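Local structure of SVS_variant_AS1 (Streptomyces sp. CWA1, 6TJA) at residues R109-R112 with A113-A116; Q131-A134 with R135-S139. The protein is an engineered ancestral terpene cyclase that probably converts geranylgeranyl diphosphate into the spirocyclic diterpene spiroviolene. One frame throughout, in Å; residues are numbered along the deposited sequence.

Interaction 1. Residues R109-R112 with A113-A116; sequences RVQR and ALEA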
loop_
_atom_site.group_PDB
_atom_site.type_symbol
_atom_site.label_atom_id
_atom_site.label_comp_id
_atom_site.label_asym_id
_atom_site.label_seq_id
_atom_site.Cartn_x
_atom_site.Cartn_y
_atom_site.Cartn_z
ATOM N N ARG A 109 -2.565 -8.709 -9.209
ATOM C CA ARG A 109 -2.303 -8.563 -10.673
ATOM C C ARG A 109 -2.576 -7.105 -11.083
ATOM O O ARG A 109 -1.738 -6.530 -11.756
ATOM C CB ARG A 109 -3.083 -9.577 -11.518
ATOM C CG ARG A 109 -2.616 -11.028 -11.371
ATOM C CD ARG A 109 -3.174 -12.056 -12.355
ATOM N NE ARG A 109 -4.581 -11.816 -12.602
ATOM C CZ ARG A 109 -5.605 -12.415 -11.967
ATOM N NH1 ARG A 109 -5.389 -13.345 -11.043
ATOM N NH2 ARG A 109 -6.854 -12.081 -12.277
ATOM N N VAL A 110 -3.687 -6.506 -10.652
ATOM C CA VAL A 110 -4.048 -5.110 -11.034
ATOM C C VAL A 110 -3.016 -4.135 -10.439
ATOM O O VAL A 110 -2.503 -3.265 -11.181
ATOM C CB VAL A 110 -5.485 -4.787 -10.601
ATOM C CG1 VAL A 110 -5.837 -3.328 -10.800
ATOM C CG2 VAL A 110 -6.451 -5.665 -11.354
ATOM N N GLN A 111 -2.708 -4.284 -9.153
ATOM C CA GLN A 111 -1.728 -3.400 -8.494
ATOM C C GLN A 111 -0.387 -3.494 -9.268
ATOM O O GLN A 111 0.154 -2.447 -9.621
ATOM C CB GLN A 111 -1.690 -3.691 -6.994
ATOM C CG GLN A 111 -0.751 -2.776 -6.234
ATOM C CD GLN A 111 -1.162 -1.323 -6.162
ATOM O OE1 GLN A 111 -2.360 -0.979 -6.140
ATOM N NE2 GLN A 111 -0.152 -0.456 -6.074
ATOM N N ARG A 112 0.081 -4.688 -9.619
ATOM C CA ARG A 112 1.368 -4.861 -10.335
ATOM C C ARG A 112 1.326 -4.140 -11.690
ATOM O O ARG A 112 2.290 -3.426 -11.997
ATOM C CB ARG A 112 1.737 -6.337 -10.478
ATOM C CG ARG A 112 3.113 -6.555 -11.101
ATOM C CD ARG A 112 4.216 -6.034 -10.201
ATOM N NE ARG A 112 5.523 -5.961 -10.823
ATOM C CZ ARG A 112 6.545 -5.246 -10.358
ATOM N NH1 ARG A 112 6.414 -4.537 -9.246
ATOM N NH2 ARG A 112 7.714 -5.278 -10.986
ATOM N N ALA A 113 0.234 -4.261 -12.435
ATOM C CA ALA A 113 0.006 -3.579 -13.735
ATOM C C ALA A 113 0.143 -2.061 -13.594
ATOM O O ALA A 113 0.663 -1.411 -14.541
ATOM C CB ALA A 113 -1.356 -3.946 -14.265
ATOM N N LEU A 114 -0.332 -1.510 -12.471
ATOM C CA LEU A 114 -0.274 -0.051 -12.178
ATOM C C LEU A 114 1.190 0.379 -11.996
ATOM O O LEU A 114 1.505 1.492 -12.400
ATOM C CB LEU A 114 -1.102 0.253 -10.925
ATOM C CG LEU A 114 -1.081 1.702 -10.453
ATOM C CD1 LEU A 114 -1.557 2.661 -11.556
ATOM C CD2 LEU A 114 -1.933 1.870 -9.195
ATOM N N GLU A 115 2.025 -0.486 -11.411
ATOM C CA GLU A 115 3.424 -0.182 -11.025
ATOM C C GLU A 115 4.415 -0.586 -12.126
ATOM O O GLU A 115 5.509 -0.037 -12.125
ATOM C CB GLU A 115 3.790 -0.926 -9.739
ATOM C CG GLU A 115 2.948 -0.468 -8.570
ATOM C CD GLU A 115 3.396 -0.859 -7.177
ATOM O OE1 GLU A 115 4.605 -0.737 -6.882
ATOM O OE2 GLU A 115 2.503 -1.215 -6.367
ATOM N N ALA A 116 4.029 -1.486 -12.997
ATOM C CA ALA A 116 4.881 -1.986 -14.043
ATOM C C ALA A 116 4.222 -1.926 -15.393
ATOM O O ALA A 116 3.348 -2.668 -15.664
ATOM C CB ALA A 116 5.259 -3.403 -13.723
#

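Interaction 2. Residues Q131-A134 with R135-S139; sequences QDIA and RRFRS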
loop_
_atom_site.group_PDB
_atom_site.type_symbol
_atom_site.label_atom_id
_atom_site.label_comp_id
_atom_site.label_asym_id
_atom_site.label_seq_id
_atom_site.Cartn_x
_atom_site.Cartn_y
_atom_site.Cartn_z
ATOM N N GLN A 131 -3.649 0.900 -17.257
ATOM C CA GLN A 131 -2.243 1.137 -17.681
ATOM C C GLN A 131 -2.157 2.427 -18.505
ATOM O O GLN A 131 -1.092 3.088 -18.446
ATOM C CB GLN A 131 -1.692 -0.075 -18.425
ATOM C CG GLN A 131 -1.326 -1.218 -17.489
ATOM C CD GLN A 131 -0.625 -2.329 -18.225
ATOM O OE1 GLN A 131 -1.134 -2.818 -19.219
ATOM N NE2 GLN A 131 0.534 -2.736 -17.728
ATOM N N ASP A 132 -3.210 2.742 -19.258
ATOM C CA ASP A 132 -3.319 3.976 -20.068
ATOM C C ASP A 132 -3.405 5.170 -19.113
ATOM O O ASP A 132 -2.637 6.131 -19.271
ATOM C CB ASP A 132 -4.558 3.950 -20.965
ATOM C CG ASP A 132 -4.626 5.169 -21.876
ATOM O OD1 ASP A 132 -3.761 5.295 -22.782
ATOM O OD2 ASP A 132 -5.477 6.009 -21.625
ATOM N N ILE A 133 -4.290 5.074 -18.115
ATOM C CA ILE A 133 -4.389 6.088 -17.037
ATOM C C ILE A 133 -3.000 6.243 -16.433
ATOM O O ILE A 133 -2.534 7.372 -16.372
ATOM C CB ILE A 133 -5.432 5.725 -15.974
ATOM C CG1 ILE A 133 -6.852 5.781 -16.539
ATOM C CG2 ILE A 133 -5.263 6.630 -14.764
ATOM C CD1 ILE A 133 -7.860 4.941 -15.759
ATOM N N ALA A 134 -2.352 5.149 -16.034
ATOM C CA ALA A 134 -1.019 5.199 -15.387
ATOM C C ALA A 134 -0.013 5.916 -16.294
ATOM O O ALA A 134 0.796 6.686 -15.760
ATOM C CB ALA A 134 -0.532 3.822 -15.036
ATOM N N ARG A 135 -0.045 5.644 -17.603
ATOM C CA ARG A 135 0.900 6.229 -18.590
ATOM C C ARG A 135 0.686 7.752 -18.586
ATOM O O ARG A 135 1.679 8.523 -18.492
ATOM C CB ARG A 135 0.685 5.594 -19.968
ATOM C CG ARG A 135 1.595 6.170 -21.050
ATOM C CD ARG A 135 1.161 5.851 -22.474
ATOM N NE ARG A 135 -0.271 6.065 -22.695
ATOM C CZ ARG A 135 -0.891 7.252 -22.779
ATOM N NH1 ARG A 135 -0.225 8.395 -22.645
ATOM N NH2 ARG A 135 -2.199 7.278 -22.988
ATOM N N ARG A 136 -0.575 8.173 -18.606
ATOM C CA ARG A 136 -0.931 9.607 -18.483
ATOM C C ARG A 136 -0.297 10.185 -17.209
ATOM O O ARG A 136 0.350 11.236 -17.302
ATOM C CB ARG A 136 -2.451 9.767 -18.520
ATOM C CG ARG A 136 -3.049 9.471 -19.887
ATOM C CD ARG A 136 -4.552 9.324 -19.882
ATOM N NE ARG A 136 -5.059 8.889 -21.191
ATOM C CZ ARG A 136 -5.613 9.675 -22.108
ATOM N NH1 ARG A 136 -5.766 10.975 -21.926
ATOM N NH2 ARG A 136 -6.020 9.147 -23.235
ATOM N N PHE A 137 -0.466 9.536 -16.056
ATOM C CA PHE A 137 -0.004 10.071 -14.748
ATOM C C PHE A 137 1.503 10.243 -14.804
ATOM O O PHE A 137 1.985 11.225 -14.272
ATOM C CB PHE A 137 -0.401 9.162 -13.588
ATOM C CG PHE A 137 -1.851 9.225 -13.185
ATOM C CD1 PHE A 137 -2.762 9.995 -13.884
ATOM C CD2 PHE A 137 -2.303 8.482 -12.113
ATOM C CE1 PHE A 137 -4.091 10.049 -13.490
ATOM C CE2 PHE A 137 -3.623 8.554 -11.707
ATOM C CZ PHE A 137 -4.513 9.344 -12.393
ATOM N N ARG A 138 2.213 9.326 -15.450
ATOM C CA ARG A 138 3.696 9.373 -15.530
ATOM C C ARG A 138 4.135 10.438 -16.547
ATOM O O ARG A 138 5.243 10.908 -16.403
ATOM C CB ARG A 138 4.273 8.007 -15.919
ATOM C CG ARG A 138 4.108 6.945 -14.840
ATOM C CD ARG A 138 4.963 5.710 -15.057
ATOM N NE ARG A 138 4.897 4.906 -13.850
ATOM C CZ ARG A 138 4.034 3.904 -13.615
ATOM N NH1 ARG A 138 3.146 3.527 -14.525
ATOM N NH2 ARG A 138 4.111 3.259 -12.461
ATOM N N SER A 139 3.303 10.787 -17.530
ATOM C CA SER A 139 3.641 11.793 -18.580
ATOM C C SER A 139 3.780 13.184 -17.949
ATOM O O SER A 139 4.658 13.906 -18.406
ATOM C CB SER A 139 2.662 11.805 -19.741
ATOM O OG SER A 139 1.376 12.291 -19.356
#

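Interaction 1. Residues R109-R112 with A113-A116
R109 and A113 open the last turns of helix 100-115 with a regular i-to-i+4 bond, A113 N to R109 O at 3.1 Å, while the R109 side chain packs on D177 of the second subunit. V110 O accepts L114 N at 3.1 Å in the same pattern. Q111 CG stands anti to the backbone N (chi1 -177°) and the chain then bends at chi2, which brings NE2 within 2.8 Å of E115 OE2. The N-H points almost straight at this oxygen (171°) and arrives on its anti side, tilted out of the carboxylate plane, with the amide and carboxylate planes 77° apart. V150 O also accepts from NE2, and H153 ND1 bonds OE1, so the amide is fixed at both ends; R147 pairs with E115 OE1. R112 O accepts A116 N at 2.8 Å, and A116 is the first residue to leave helical geometry. The A116 CB lies over one face of the R112 guanidinium, offset toward its rim and 3.9 Å from NE. R112 NH1 forms a salt bridge with E218 of the second subunit, and NH2 bonds S349 O of that subunit. The Q111 and E115 side chains face helix 143-169, L114 reaches both that helix and helix 126-140, and V110 touches W82 and F86 of helix 70-91 and L130 of helix 126-140.

Interaction 2. Residues Q131-A134 with R135-S139
D132 joins R135 and R136 in a salt-bridge network along helix 126-140, built on the i-to-i+3 and i-to-i+4 spacings of an alpha-helix. A chi1 of -176° sets the D132 CG beside the carbonyl carbon, from where OD1 and OD2 come within bonding distance of R135 NH2 and R136 NE. R135, whose chain bends at chi3, brings NH2 to OD1 at 2.5 Å, shorter than usual for a salt bridge and doubtful in its exact value. R136 instead reaches out extended from CG to NE, and its NE meets OD2 at 2.9 Å. Both oxygens are approached from above the carboxylate plane, yet each lies close to the plane of its guanidinium; the D132 carboxylate and R135 guanidinium planes are 60° apart. R135 is the exposed flank, whereas the R136 side chain runs against helices 25-38 and 70-91. W35 NE1 is a second donor to OD2, tying the network to helix 25-38.

The buried side, I133, F137 and A134, is apolar and close. I133 and F137 run side by side, and F149 packs edge-to-face with the F137 ring, which A75 of helix 70-91 also touches. At the margin the R138 guanidinium passes A134 CB, NH1 to CB 3.7 Å. Backbone bonds run under both sides, among them R136 N to D132 O at 3.0 Å and F137 N to I133 O at 3.0 Å. I133 CG2 sits over one ring face in a CH-pi contact, 20° off the normal and 3.7 Å from F137 CZ.

In the fold
Interaction 1 comes first along the chain, closing helix 100-115, and interaction 2 follows on helix 126-140, the next helix. Their centres are 12 Å apart, both about 20 Å from the centre of the chain and on the same side of it. They touch directly: R138 NH2 lies 3.2 Å from L114 O, a probable hydrogen bond to the carbonyl end of the first helix, and L114 packs on A134. Helix 70-91 contacts both, through W82 against V110 and I133. The two consecutive helices are therefore joined at their flanks on the periphery of this all-helical terpene synthase fold, where the end of helix 100-115 also meets the second subunit and interaction 2 does not.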